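Local coordinates for protein aminomethyltransferase (Bartonella henselae, PDB 3GIR) that is an aminomethyltransferase-family protein with a folate-binding-type domain and a C-terminal barrel domain, at residues P345-D348 with G349-M353. Residues are numbered along the deposited sequence; the frame is centred on the assembly and turned at random. Where two conformers were deposited one is given.
Sequences PSFD and GPVAM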
loop_
_atom_site.group_PDB
_atom_site.type_symbol
_atom_site.label_atom_id
_atom_site.label_comp_id
_atom_site.label_asym_id
_atom_site.label_seq_id
_atom_site.Cartn_x
_atom_site.Cartn_y
_atom_site.Cartn_z
ATOM N N PRO A 345 17.322 -6.240 1.073
ATOM C CA PRO A 345 18.188 -7.399 0.794
ATOM C C PRO A 345 18.303 -7.764 -0.685
ATOM O O PRO A 345 19.305 -8.386 -1.103
ATOM C CB PRO A 345 17.502 -8.536 1.561
ATOM C CG PRO A 345 16.784 -7.839 2.650
ATOM C CD PRO A 345 16.257 -6.605 2.030
ATOM N N SER A 346 17.291 -7.425 -1.472
ATOM C CA SER A 346 17.314 -7.712 -2.924
ATOM C C SER A 346 18.190 -6.692 -3.618
ATOM O O SER A 346 19.044 -7.055 -4.427
ATOM C CB SER A 346 15.943 -7.790 -3.551
ATOM O OG SER A 346 15.146 -8.699 -2.874
ATOM N N PHE A 347 18.039 -5.426 -3.247
ATOM C CA PHE A 347 18.883 -4.353 -3.762
ATOM C C PHE A 347 20.330 -4.501 -3.266
ATOM O O PHE A 347 21.259 -4.010 -3.950
ATOM C CB PHE A 347 18.322 -3.005 -3.304
ATOM C CG PHE A 347 18.983 -1.816 -3.945
ATOM C CD1 PHE A 347 18.870 -1.643 -5.317
ATOM C CD2 PHE A 347 19.707 -0.918 -3.226
ATOM C CE1 PHE A 347 19.462 -0.542 -5.959
ATOM C CE2 PHE A 347 20.325 0.225 -3.832
ATOM C CZ PHE A 347 20.173 0.395 -5.211
ATOM N N ASP A 348 20.485 -5.216 -2.145
ATOM C CA ASP A 348 21.716 -5.450 -1.414
ATOM C C ASP A 348 22.355 -4.163 -0.961
ATOM O O ASP A 348 23.567 -3.962 -1.100
ATOM C CB ASP A 348 22.697 -6.283 -2.213
ATOM C CG ASP A 348 23.782 -6.862 -1.350
ATOM O OD1 ASP A 348 23.577 -7.098 -0.130
ATOM O OD2 ASP A 348 24.873 -7.051 -1.916
ATOM N N GLY A 349 21.532 -3.306 -0.372
ATOM C CA GLY A 349 22.009 -2.119 0.306
ATOM C C GLY A 349 20.851 -1.266 0.789
ATOM O O GLY A 349 19.704 -1.625 0.556
ATOM N N PRO A 350 21.155 -0.188 1.524
ATOM C CA PRO A 350 20.115 0.740 2.011
ATOM C C PRO A 350 19.288 1.332 0.856
ATOM O O PRO A 350 19.839 1.650 -0.232
ATOM C CB PRO A 350 20.909 1.818 2.743
ATOM C CG PRO A 350 22.209 1.269 2.927
ATOM C CD PRO A 350 22.490 0.242 1.960
ATOM N N VAL A 351 17.980 1.429 1.096
ATOM C CA VAL A 351 16.992 2.030 0.234
ATOM C C VAL A 351 16.210 3.006 1.091
ATOM O O VAL A 351 16.133 2.870 2.326
ATOM C CB VAL A 351 16.105 0.959 -0.415
ATOM C CG1 VAL A 351 17.045 0.034 -1.246
ATOM C CG2 VAL A 351 15.401 0.085 0.616
ATOM N N ALA A 352 15.750 4.084 0.502
ATOM C CA ALA A 352 14.932 5.040 1.146
ATOM C C ALA A 352 14.088 5.857 0.193
ATOM O O ALA A 352 14.258 5.781 -1.031
ATOM C CB ALA A 352 15.938 6.057 1.893
ATOM N N MET A 353 13.129 6.599 0.764
ATOM C CA MET A 353 12.319 7.544 -0.010
ATOM C C MET A 353 12.152 8.759 0.856
ATOM O O MET A 353 12.267 8.705 2.077
ATOM C CB MET A 353 10.942 6.992 -0.412
ATOM C CG MET A 353 10.987 5.989 -1.485
ATOM S SD MET A 353 9.342 5.585 -2.162
ATOM C CE MET A 353 8.334 5.754 -0.707
#
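Phe-347 reaches forward along the start of the strand that follows it and meets Val-351. Between the two side chains the closest atoms are CD2 of Phe-347 and CG1 of Val-351, at 3.5 Å. CG1 of Val-351 comes in obliquely and also lies 3.8 Å from CG of Phe-347. The side chains point opposite ways as they pass. CG of Phe-347 stands anti to its own N (chi1 -171°), which carries the ring forward along the chain. There Gly-349 O meets the rim of the ring, level with its plane, 3.8 Å from CD2 of Phe-347. Pro-350 O approaches CE2 of Phe-347 obliquely at 3.9 Å.

The backbone turn sets up this meeting. Residues 345-347 have helical angles, and Asp-348 has a positive phi (59°). Asp-348 and Gly-349 both face Gly-344, which makes a G1 beta bulge. Further out, Glu-257 OE2 accepts a hydrogen bond from Phe-347 N, and the rings of Phe-385 and Phe-347 pack edge-to-face.

The turn is the hairpin connection between antiparallel strands 334-344 and 349-356. Pro-345 rests on helices 65-74 and 248-257, while Val-351 touches Leu-256 of the latter. The hairpin thus packs the barrel part of the chain against helices of the folate-binding part.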